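Local coordinates for dipeptide Epimerase (Enterococcus faecalis, PDB 3KUM), which belongs to the mandelate racemase/muconate lactonizing enzyme family of the enolase superfamily and here holds a magnesium ion with a bound arginine and tyrosine joined by a peptide bond, at residues D156-K161 and I184-D189; V214-K219 and D240-D245; G24-A29 and C292-T297. All coordinates share one frame; numbering follows the deposited sequence.

In the fold
Reading from the N terminus, the chain first passes residues 24-29, the edge strand and corner of the N-terminal sheet, where contact 3 begins; its partner, 292-297, comes 263 residues later. Within that long span lie the other two contacts, one after the other. Contact 1 closes a beta-alpha-beta unit by pairing strands 157-161 and 185-189, and contact 2 then joins the ends of the next two barrel strands through 214-219 and 240-245. Strands 185-189 and 213-215 are neighbours, and contacts 1 and 2 share the magnesium ion and a water. Contact 3 brings the N-terminal domain onto a barrel loop, and all three contacts touch the bound tyrosine.

Contact 1. Residues D156-K161 and I184-D189; sequences DTLKIK and IKLRLD. With MG (magnesium ion), chain K; TYR (tyrosine), chain J; ARG (arginine), chain I.
K159 lies beside R187, and its long side chain then runs past D189, within a pair of parallel strands inclined at 26° to each other. Its CG is anti to the backbone N (chi1 -179°), and the rest of the chain is fully extended. K159 CB packs 3.9 Å from CG of R187, where the two side chains cross at about a right angle. CG stays beside that same R187 atom, and K159 CE passes 3.1 Å from OD2 of D189. K159 NZ finally gives a hydrogen bond of 2.8 Å to O of the bound tyrosine; salt bridges to E215 and D318 also hold it. Lysine suits this place because its flexible methylenes line the barrel interior while the charge reaches the ligand.

K161 gets to D189 by another route. Its chain bends at chi2, and K161 NZ meets D189 OD2 at 2.7 Å from above the carboxylate plane, 78° out of it. D189 OD2 also binds magnesium at 2.3 Å. Aspartate suits the place: its short chain sets one oxygen on the metal and leaves OD1 to accept a metal-bound water and the backbone N-H of N191.

Farther back, CG2 of T157 sits 3.5 Å above the centre of the R187 guanidinium, whose nitrogens are paired with E212 and D132. On the other face of the sheet L158 lies alongside L186 and I160 alongside L188, each pair pointing the same way, with CB of I160 3.7 Å from CD2 of L188; these branched apolar chains fill the layer under helices 140-153 and 166-180.

Five backbone hydrogen bonds, such as I160 N to R187 O, fix the register. Strand, helix 166-180 and strand form a beta-alpha-beta crossover of the enolase-superfamily barrel, whose C-terminal strand ends carry the metal site.

Contact 2. Residues V214-K219 and D240-D245; sequences VEQPVK and DESCFD. With MG (magnesium ion), chain K; TYR (tyrosine), chain J.
A single side-chain oxygen, OE1 of Q216, accepts the backbone N-H groups of both D240 and S242, fastening one loop to the next. Both loops follow strands of the enolase-superfamily barrel, 213-215 and 236-239, at the end where magnesium is bound. D240 N reaches Q216 OE1 at 2.7 Å in the carbonyl plane, whereas S242 N comes from above that plane at 3.2 Å. At the amide's other end, Q216 NE2 donates to OG of S242 at 2.6 Å and to O of V218, which lies nearly in the amide plane. Glutamine suits this place, offering an acceptor and an NH2 group that can donate twice; its bend at chi2 (69°) turns the amide onto the type I turn D240-C243.

Beside it, E215 and D240 each send one carboxylate oxygen to the metal. Their second oxygens are paired elsewhere: E215 with K159, D240 with K264 and K267. These lysines probably offset the negative charge. OE2 of E215 and OD2 of D240 come to 3.2 Å as neighbouring ligands of the same magnesium, their carboxylate planes turned 64° apart. E241 OE2 is hydrogen-bonded to N191, and E241 OE1 takes a 2.6 Å hydrogen bond from the magnesium-bound water.

Contact 3. Residues G24-A29 and C292-T297; sequences GTIESA and CMAEET. With TYR (tyrosine), chain J; ARG (arginine), chain I.
I26 and A29 of the N-terminal domain rest on A294, E295 and T297 through apolar contact. I26 sends its CD1 methyl furthest: with CG1 anti to the backbone N (chi1 175°) and the next bond extended as well, CD1 lies 3.7 Å from CB of A294 and 3.4 Å from CG of E295. Its second branch, CG2, also lies against A294 CB. A branched, rigid isoleucine is suited to the edge strand 24-27, since it fills two directions at once while its backbone pairs with F19 of strand 3-21. Past the corner at S28, A29 CB lies against the carbonyl oxygens of A294 and E295 and 4.2 Å from CG2 of T297; the two backbones come so near, 4.1 Å between the CA atoms of A29 and E295, that a small residue fits well.

In members of the enolase superfamily the N-terminal domain covers the open end of the barrel and completes the pocket there. This contact is one such seam, and the bound tyrosine borders it: its OH lies 3.8 Å from CD1 of I26.

No polar bond crosses between the two segments. The tyrosine hydroxyl donates to OE1 of E295 at 2.7 Å, the glutamate chain being bent at chi2 (104°), and A294 CB packs against the ring face at CZ and OH. The peptide N-H of the tyrosine, which is linked to the arginine carbonyl, gives a 2.8 Å hydrogen bond from N to O of C292. Within the loop, a type I turn from M293 to E296 is braced by E296 OE2, which accepts M293 N through its anti lone pair at 2.7 Å. T297, at the N-cap position of helix 298-310, has its OG1 hydrogen-bonded to E47 of the N-terminal sheet.

Contact 1. Residues D156-K161 and I184-D189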
loop_
_atom_site.group_PDB
_atom_site.type_symbol
_atom_site.label_atom_id
_atom_site.label_comp_id
_atom_site.label_asym_id
_atom_site.label_seq_id
_atom_site.Cartn_x
_atom_site.Cartn_y
_atom_site.Cartn_z
ATOM N N ASP A 156 4.550 28.382 10.116
ATOM C CA ASP A 156 5.822 28.562 9.431
ATOM C C ASP A 156 5.692 28.332 7.923
ATOM O O ASP A 156 6.638 28.559 7.171
ATOM C CB ASP A 156 6.874 27.607 10.005
ATOM C CG ASP A 156 6.414 26.152 10.006
ATOM O OD1 ASP A 156 5.953 25.659 8.950
ATOM O OD2 ASP A 156 6.521 25.494 11.065
ATOM N N THR A 157 4.522 27.881 7.483
ATOM C CA THR A 157 4.299 27.631 6.059
ATOM C C THR A 157 2.948 28.185 5.618
ATOM O O THR A 157 1.935 27.979 6.282
ATOM C CB THR A 157 4.336 26.121 5.736
ATOM O OG1 THR A 157 5.579 25.565 6.180
ATOM C CG2 THR A 157 4.187 25.891 4.234
ATOM N N LEU A 158 2.936 28.878 4.488
ATOM C CA LEU A 158 1.703 29.452 3.983
ATOM C C LEU A 158 1.428 28.981 2.562
ATOM O O LEU A 158 2.320 28.983 1.716
ATOM C CB LEU A 158 1.786 30.981 4.004
ATOM C CG LEU A 158 2.226 31.651 5.307
ATOM C CD1 LEU A 158 2.161 33.165 5.138
ATOM C CD2 LEU A 158 1.339 31.208 6.455
ATOM N N LYS A 159 0.193 28.560 2.312
ATOM C CA LYS A 159 -0.197 28.124 0.979
ATOM C C LYS A 159 -0.872 29.338 0.348
ATOM O O LYS A 159 -1.818 29.886 0.910
ATOM C CB LYS A 159 -1.173 26.942 1.055
ATOM C CG LYS A 159 -1.601 26.419 -0.312
ATOM C CD LYS A 159 -2.308 25.067 -0.224
ATOM C CE LYS A 159 -2.681 24.566 -1.611
ATOM N NZ LYS A 159 -3.258 23.194 -1.601
ATOM N N ILE A 160 -0.379 29.755 -0.815
ATOM C CA ILE A 160 -0.904 30.932 -1.500
ATOM C C ILE A 160 -1.599 30.637 -2.819
ATOM O O ILE A 160 -1.001 30.088 -3.738
ATOM C CB ILE A 160 0.230 31.949 -1.775
ATOM C CG1 ILE A 160 0.907 32.333 -0.456
ATOM C CG2 ILE A 160 -0.331 33.184 -2.486
ATOM C CD1 ILE A 160 2.186 33.134 -0.635
ATOM N N LYS A 161 -2.866 31.027 -2.911
ATOM C CA LYS A 161 -3.635 30.817 -4.130
ATOM C C LYS A 161 -3.392 31.952 -5.125
ATOM O O LYS A 161 -3.260 33.112 -4.740
ATOM C CB LYS A 161 -5.133 30.733 -3.807
ATOM C CG LYS A 161 -5.545 29.505 -2.994
ATOM C CD LYS A 161 -5.535 28.242 -3.846
ATOM C CE LYS A 161 -5.977 27.028 -3.043
ATOM N NZ LYS A 161 -5.990 25.784 -3.865
ATOM N N ILE A 184 9.759 31.943 6.495
ATOM C CA ILE A 184 8.435 31.359 6.295
ATOM C C ILE A 184 8.404 30.673 4.931
ATOM O O ILE A 184 8.742 31.281 3.913
ATOM C CB ILE A 184 7.321 32.444 6.323
ATOM C CG1 ILE A 184 7.419 33.282 7.603
ATOM C CG2 ILE A 184 5.949 31.787 6.229
ATOM C CD1 ILE A 184 7.246 32.497 8.887
ATOM N N LYS A 185 8.005 29.405 4.911
ATOM C CA LYS A 185 7.928 28.660 3.658
ATOM C C LYS A 185 6.678 29.092 2.901
ATOM O O LYS A 185 5.620 29.268 3.494
ATOM C CB LYS A 185 7.874 27.156 3.941
ATOM C CG LYS A 185 9.018 26.660 4.810
ATOM C CD LYS A 185 8.931 25.157 5.078
ATOM C CE LYS A 185 9.030 24.354 3.790
ATOM N NZ LYS A 185 10.271 24.692 3.035
ATOM N N LEU A 186 6.800 29.266 1.592
ATOM C CA LEU A 186 5.664 29.682 0.784
ATOM C C LEU A 186 5.406 28.746 -0.385
ATOM O O LEU A 186 6.227 28.637 -1.295
ATOM C CB LEU A 186 5.886 31.097 0.237
ATOM C CG LEU A 186 6.056 32.246 1.230
ATOM C CD1 LEU A 186 6.380 33.515 0.463
ATOM C CD2 LEU A 186 4.786 32.425 2.047
ATOM N N ARG A 187 4.265 28.069 -0.357
ATOM C CA ARG A 187 3.887 27.173 -1.446
ATOM C C ARG A 187 2.778 27.877 -2.226
ATOM O O ARG A 187 1.931 28.538 -1.636
ATOM C CB ARG A 187 3.403 25.823 -0.890
ATOM C CG ARG A 187 2.489 25.929 0.323
ATOM C CD ARG A 187 2.271 24.573 1.017
ATOM N NE ARG A 187 3.529 23.890 1.324
ATOM C CZ ARG A 187 3.692 23.003 2.306
ATOM N NH1 ARG A 187 2.682 22.672 3.104
ATOM N NH2 ARG A 187 4.874 22.440 2.485
ATOM N N LEU A 188 2.795 27.754 -3.548
ATOM C CA LEU A 188 1.776 28.404 -4.363
ATOM C C LEU A 188 0.871 27.368 -5.013
ATOM O O LEU A 188 1.294 26.245 -5.285
ATOM C CB LEU A 188 2.421 29.253 -5.461
ATOM C CG LEU A 188 3.558 30.203 -5.072
ATOM C CD1 LEU A 188 4.005 30.957 -6.316
ATOM C CD2 LEU A 188 3.108 31.165 -3.989
ATOM N N ASP A 189 -0.368 27.767 -5.270
ATOM C CA ASP A 189 -1.358 26.899 -5.894
ATOM C C ASP A 189 -2.118 27.731 -6.928
ATOM O O ASP A 189 -2.844 28.653 -6.567
ATOM C CB ASP A 189 -2.335 26.383 -4.837
ATOM C CG ASP A 189 -3.186 25.232 -5.338
ATOM O OD1 ASP A 189 -3.352 25.108 -6.570
ATOM O OD2 ASP A 189 -3.691 24.460 -4.496
HETATM MG MG MG K . -4.311 22.344 -5.047
HETATM N N TYR J . -8.186 22.766 -1.272
HETATM C CA TYR J . -8.162 22.684 -2.728
HETATM C C TYR J . -6.750 22.655 -3.309
HETATM O O TYR J . -5.796 22.340 -2.561
HETATM C CB TYR J . -8.935 23.858 -3.322
HETATM C CG TYR J . -10.404 23.855 -2.979
HETATM C CD1 TYR J . -11.070 25.047 -2.713
HETATM C CD2 TYR J . -11.134 22.662 -2.925
HETATM C CE1 TYR J . -12.420 25.064 -2.403
HETATM C CE2 TYR J . -12.494 22.664 -2.610
HETATM C CZ TYR J . -13.129 23.875 -2.348
HETATM O OH TYR J . -14.460 23.916 -2.007
HETATM O OXT TYR J . -6.629 22.932 -4.525
HETATM N N ARG I . -6.362 24.160 1.538
HETATM C CA ARG I . -7.626 23.662 0.907
HETATM C C ARG I . -7.497 23.690 -0.611
HETATM O O ARG I . -6.791 24.536 -1.170
HETATM C CB ARG I . -8.806 24.545 1.315
HETATM C CG ARG I . -8.850 24.887 2.778
HETATM C CD ARG I . -9.695 26.121 2.984
HETATM N NE ARG I . -9.422 26.760 4.263
HETATM C CZ ARG I . -9.782 28.003 4.562
HETATM N NH1 ARG I . -10.431 28.739 3.668
HETATM N NH2 ARG I . -9.498 28.509 5.754
HETATM O O HOH W 1 -4.245 22.600 -7.098
#

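Contact 2. Residues V214-K219 and D240-D245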
loop_
_atom_site.group_PDB
_atom_site.type_symbol
_atom_site.label_atom_id
_atom_site.label_comp_id
_atom_site.label_asym_id
_atom_site.label_seq_id
_atom_site.Cartn_x
_atom_site.Cartn_y
_atom_site.Cartn_z
ATOM N N VAL A 214 5.217 24.822 -6.562
ATOM C CA VAL A 214 4.026 25.324 -7.241
ATOM C C VAL A 214 3.085 24.148 -7.547
ATOM O O VAL A 214 3.464 23.195 -8.223
ATOM C CB VAL A 214 4.400 26.046 -8.553
ATOM C CG1 VAL A 214 3.140 26.519 -9.275
ATOM C CG2 VAL A 214 5.305 27.234 -8.242
ATOM N N GLU A 215 1.861 24.244 -7.038
ATOM C CA GLU A 215 0.821 23.228 -7.187
ATOM C C GLU A 215 -0.076 23.414 -8.419
ATOM O O GLU A 215 -0.603 24.505 -8.664
ATOM C CB GLU A 215 -0.040 23.232 -5.917
ATOM C CG GLU A 215 -1.020 22.072 -5.774
ATOM C CD GLU A 215 -1.660 22.022 -4.391
ATOM O OE1 GLU A 215 -1.132 22.670 -3.459
ATOM O OE2 GLU A 215 -2.687 21.320 -4.229
ATOM N N GLN A 216 -0.233 22.336 -9.185
ATOM C CA GLN A 216 -1.076 22.295 -10.383
ATOM C C GLN A 216 -1.132 23.599 -11.185
ATOM O O GLN A 216 -2.154 24.293 -11.195
ATOM C CB GLN A 216 -2.504 21.885 -9.993
ATOM C CG GLN A 216 -3.344 21.353 -11.151
ATOM C CD GLN A 216 -2.866 20.003 -11.651
ATOM O OE1 GLN A 216 -2.571 19.112 -10.856
ATOM N NE2 GLN A 216 -2.801 19.838 -12.972
ATOM N N PRO A 217 -0.044 23.932 -11.896
ATOM C CA PRO A 217 0.015 25.158 -12.700
ATOM C C PRO A 217 -0.847 25.167 -13.971
ATOM O O PRO A 217 -1.272 26.230 -14.427
ATOM C CB PRO A 217 1.502 25.279 -13.014
ATOM C CG PRO A 217 1.931 23.832 -13.108
ATOM C CD PRO A 217 1.258 23.242 -11.896
ATOM N N VAL A 218 -1.100 23.990 -14.539
ATOM C CA VAL A 218 -1.891 23.894 -15.760
ATOM C C VAL A 218 -3.128 23.007 -15.600
ATOM O O VAL A 218 -3.339 22.393 -14.549
ATOM C CB VAL A 218 -1.035 23.335 -16.924
ATOM C CG1 VAL A 218 0.214 24.208 -17.127
ATOM C CG2 VAL A 218 -0.628 21.895 -16.628
ATOM N N LYS A 219 -3.941 22.951 -16.653
ATOM C CA LYS A 219 -5.160 22.141 -16.662
ATOM C C LYS A 219 -4.866 20.678 -16.290
ATOM O O LYS A 219 -3.916 20.071 -16.791
ATOM C CB LYS A 219 -5.817 22.211 -18.045
ATOM C CG LYS A 219 -6.418 23.583 -18.388
ATOM C CD LYS A 219 -7.654 23.864 -17.546
ATOM C CE LYS A 219 -8.245 25.249 -17.818
ATOM N NZ LYS A 219 -7.394 26.373 -17.293
ATOM N N ASP A 240 -2.125 18.108 -8.339
ATOM C CA ASP A 240 -3.266 17.961 -7.445
ATOM C C ASP A 240 -4.446 17.396 -8.235
ATOM O O ASP A 240 -4.689 16.186 -8.207
ATOM C CB ASP A 240 -3.631 19.302 -6.802
ATOM C CG ASP A 240 -4.811 19.192 -5.835
ATOM O OD1 ASP A 240 -5.137 18.065 -5.398
ATOM O OD2 ASP A 240 -5.405 20.240 -5.502
ATOM N N GLU A 241 -5.155 18.261 -8.958
ATOM C CA GLU A 241 -6.300 17.833 -9.746
ATOM C C GLU A 241 -5.948 16.822 -10.839
ATOM O O GLU A 241 -6.828 16.121 -11.334
ATOM C CB GLU A 241 -7.011 19.046 -10.359
ATOM C CG GLU A 241 -7.558 20.034 -9.325
ATOM C CD GLU A 241 -6.678 21.268 -9.155
ATOM O OE1 GLU A 241 -5.474 21.110 -8.854
ATOM O OE2 GLU A 241 -7.198 22.401 -9.323
ATOM N N SER A 242 -4.678 16.753 -11.229
ATOM C CA SER A 242 -4.250 15.788 -12.243
ATOM C C SER A 242 -4.130 14.397 -11.601
ATOM O O SER A 242 -3.922 13.407 -12.298
ATOM C CB SER A 242 -2.883 16.172 -12.837
ATOM O OG SER A 242 -2.963 17.304 -13.684
ATOM N N CYS A 243 -4.252 14.326 -10.279
ATOM C CA CYS A 243 -4.144 13.039 -9.588
ATOM C C CYS A 243 -5.241 12.797 -8.552
ATOM O O CYS A 243 -5.205 13.340 -7.447
ATOM C CB CYS A 243 -2.771 12.914 -8.921
ATOM S SG CYS A 243 -2.382 11.242 -8.311
ATOM N N PHE A 244 -6.215 11.970 -8.916
ATOM C CA PHE A 244 -7.326 11.639 -8.019
ATOM C C PHE A 244 -7.070 10.318 -7.288
ATOM O O PHE A 244 -7.075 10.269 -6.056
ATOM C CB PHE A 244 -8.639 11.513 -8.811
ATOM C CG PHE A 244 -9.349 12.822 -9.056
ATOM C CD1 PHE A 244 -8.640 13.988 -9.328
ATOM C CD2 PHE A 244 -10.739 12.878 -9.053
ATOM C CE1 PHE A 244 -9.312 15.189 -9.598
ATOM C CE2 PHE A 244 -11.415 14.073 -9.322
ATOM C CZ PHE A 244 -10.695 15.228 -9.595
ATOM N N ASP A 245 -6.841 9.258 -8.058
ATOM C CA ASP A 245 -6.634 7.928 -7.489
ATOM C C ASP A 245 -5.265 7.313 -7.749
ATOM O O ASP A 245 -4.365 7.962 -8.283
ATOM C CB ASP A 245 -7.721 6.974 -7.994
ATOM C CG ASP A 245 -7.787 6.911 -9.507
ATOM O OD1 ASP A 245 -6.745 7.117 -10.162
ATOM O OD2 ASP A 245 -8.879 6.640 -10.050
HETATM MG MG MG K . -4.311 22.344 -5.047
HETATM N N TYR J . -8.186 22.766 -1.272
HETATM C CA TYR J . -8.162 22.684 -2.728
HETATM C C TYR J . -6.750 22.655 -3.309
HETATM O O TYR J . -5.796 22.340 -2.561
HETATM C CB TYR J . -8.935 23.858 -3.322
HETATM C CG TYR J . -10.404 23.855 -2.979
HETATM C CD1 TYR J . -11.070 25.047 -2.713
HETATM C CD2 TYR J . -11.134 22.662 -2.925
HETATM C CE1 TYR J . -12.420 25.064 -2.403
HETATM C CE2 TYR J . -12.494 22.664 -2.610
HETATM C CZ TYR J . -13.129 23.875 -2.348
HETATM O OH TYR J . -14.460 23.916 -2.007
HETATM O OXT TYR J . -6.629 22.932 -4.525
HETATM O O HOH W 1 -4.245 22.600 -7.098
#

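Contact 3. Residues G24-A29 and C292-T297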
loop_
_atom_site.group_PDB
_atom_site.type_symbol
_atom_site.label_atom_id
_atom_site.label_comp_id
_atom_site.label_asym_id
_atom_site.label_seq_id
_atom_site.Cartn_x
_atom_site.Cartn_y
_atom_site.Cartn_z
ATOM N N GLY A 24 -13.264 28.841 -8.304
ATOM C CA GLY A 24 -14.537 29.350 -7.824
ATOM C C GLY A 24 -14.489 29.810 -6.382
ATOM O O GLY A 24 -13.411 29.954 -5.799
ATOM N N THR A 25 -15.658 30.034 -5.793
ATOM C CA THR A 25 -15.733 30.494 -4.412
ATOM C C THR A 25 -16.680 29.628 -3.585
ATOM O O THR A 25 -17.571 28.977 -4.126
ATOM C CB THR A 25 -16.225 31.954 -4.342
ATOM O OG1 THR A 25 -17.558 32.031 -4.866
ATOM C CG2 THR A 25 -15.319 32.860 -5.158
ATOM N N ILE A 26 -16.485 29.636 -2.271
ATOM C CA ILE A 26 -17.316 28.857 -1.359
ATOM C C ILE A 26 -17.501 29.639 -0.061
ATOM O O ILE A 26 -16.578 30.318 0.381
ATOM C CB ILE A 26 -16.648 27.495 -1.033
ATOM C CG1 ILE A 26 -17.470 26.743 0.016
ATOM C CG2 ILE A 26 -15.222 27.718 -0.525
ATOM C CD1 ILE A 26 -16.836 25.440 0.473
ATOM N N GLU A 27 -18.685 29.547 0.545
ATOM C CA GLU A 27 -18.944 30.262 1.797
ATOM C C GLU A 27 -19.574 29.401 2.893
ATOM O O GLU A 27 -19.893 29.896 3.980
ATOM C CB GLU A 27 -19.828 31.485 1.538
ATOM C CG GLU A 27 -21.273 31.170 1.200
ATOM C CD GLU A 27 -22.075 32.426 0.887
ATOM O OE1 GLU A 27 -21.722 33.123 -0.088
ATOM O OE2 GLU A 27 -23.049 32.716 1.616
ATOM N N SER A 28 -19.767 28.116 2.612
ATOM C CA SER A 28 -20.332 27.208 3.606
ATOM C C SER A 28 -19.824 25.795 3.372
ATOM O O SER A 28 -19.810 25.317 2.241
ATOM C CB SER A 28 -21.863 27.210 3.550
ATOM O OG SER A 28 -22.395 26.405 4.592
ATOM N N ALA A 29 -19.404 25.140 4.450
ATOM C CA ALA A 29 -18.891 23.775 4.378
ATOM C C ALA A 29 -20.035 22.780 4.500
ATOM O O ALA A 29 -20.450 22.420 5.599
ATOM C CB ALA A 29 -17.885 23.541 5.482
ATOM N N CYS A 292 -6.918 18.908 1.545
ATOM C CA CYS A 292 -8.311 18.830 1.963
ATOM C C CYS A 292 -9.195 19.706 1.103
ATOM O O CYS A 292 -8.710 20.596 0.401
ATOM C CB CYS A 292 -8.456 19.254 3.430
ATOM S SG CYS A 292 -8.033 21.000 3.770
ATOM N N MET A 293 -10.495 19.438 1.160
ATOM C CA MET A 293 -11.485 20.205 0.411
ATOM C C MET A 293 -11.977 21.288 1.359
ATOM O O MET A 293 -11.912 21.122 2.576
ATOM C CB MET A 293 -12.671 19.318 0.021
ATOM C CG MET A 293 -12.310 18.091 -0.789
ATOM S SD MET A 293 -11.737 18.518 -2.420
ATOM C CE MET A 293 -13.177 18.125 -3.415
ATOM N N ALA A 294 -12.471 22.390 0.807
ATOM C CA ALA A 294 -12.986 23.463 1.637
ATOM C C ALA A 294 -14.282 23.013 2.318
ATOM O O ALA A 294 -14.614 23.490 3.407
ATOM C CB ALA A 294 -13.243 24.706 0.788
ATOM N N GLU A 295 -14.992 22.077 1.682
ATOM C CA GLU A 295 -16.259 21.570 2.209
ATOM C C GLU A 295 -16.190 20.457 3.257
ATOM O O GLU A 295 -17.232 19.993 3.728
ATOM C CB GLU A 295 -17.162 21.094 1.065
ATOM C CG GLU A 295 -17.432 22.148 0.005
ATOM C CD GLU A 295 -16.626 21.917 -1.254
ATOM O OE1 GLU A 295 -15.434 21.547 -1.141
ATOM O OE2 GLU A 295 -17.184 22.117 -2.355
ATOM N N GLU A 296 -15.000 20.001 3.628
ATOM C CA GLU A 296 -14.957 18.955 4.643
ATOM C C GLU A 296 -14.682 19.544 6.016
ATOM O O GLU A 296 -14.295 20.705 6.133
ATOM C CB GLU A 296 -13.944 17.864 4.281
ATOM C CG GLU A 296 -12.531 18.309 4.060
ATOM C CD GLU A 296 -11.659 17.146 3.631
ATOM O OE1 GLU A 296 -11.608 16.148 4.384
ATOM O OE2 GLU A 296 -11.036 17.222 2.547
ATOM N N THR A 297 -14.898 18.755 7.059
ATOM C CA THR A 297 -14.709 19.268 8.403
ATOM C C THR A 297 -13.867 18.401 9.336
ATOM O O THR A 297 -12.953 17.698 8.904
ATOM C CB THR A 297 -16.091 19.565 9.057
ATOM O OG1 THR A 297 -16.851 18.354 9.191
ATOM C CG2 THR A 297 -16.886 20.532 8.183
HETATM N N TYR J . -8.186 22.766 -1.272
HETATM C CA TYR J . -8.162 22.684 -2.728
HETATM C C TYR J . -6.750 22.655 -3.309
HETATM O O TYR J . -5.796 22.340 -2.561
HETATM C CB TYR J . -8.935 23.858 -3.322
HETATM C CG TYR J . -10.404 23.855 -2.979
HETATM C CD1 TYR J . -11.070 25.047 -2.713
HETATM C CD2 TYR J . -11.134 22.662 -2.925
HETATM C CE1 TYR J . -12.420 25.064 -2.403
HETATM C CE2 TYR J . -12.494 22.664 -2.610
HETATM C CZ TYR J . -13.129 23.875 -2.348
HETATM O OH TYR J . -14.460 23.916 -2.007
HETATM O OXT TYR J . -6.629 22.932 -4.525
HETATM N N ARG I . -6.362 24.160 1.538
HETATM C CA ARG I . -7.626 23.662 0.907
HETATM C C ARG I . -7.497 23.690 -0.611
HETATM O O ARG I . -6.791 24.536 -1.170
HETATM C CB ARG I . -8.806 24.545 1.315
HETATM C CG ARG I . -8.850 24.887 2.778
HETATM C CD ARG I . -9.695 26.121 2.984
HETATM N NE ARG I . -9.422 26.760 4.263
HETATM C CZ ARG I . -9.782 28.003 4.562
HETATM N NH1 ARG I . -10.431 28.739 3.668
HETATM N NH2 ARG I . -9.498 28.509 5.754
#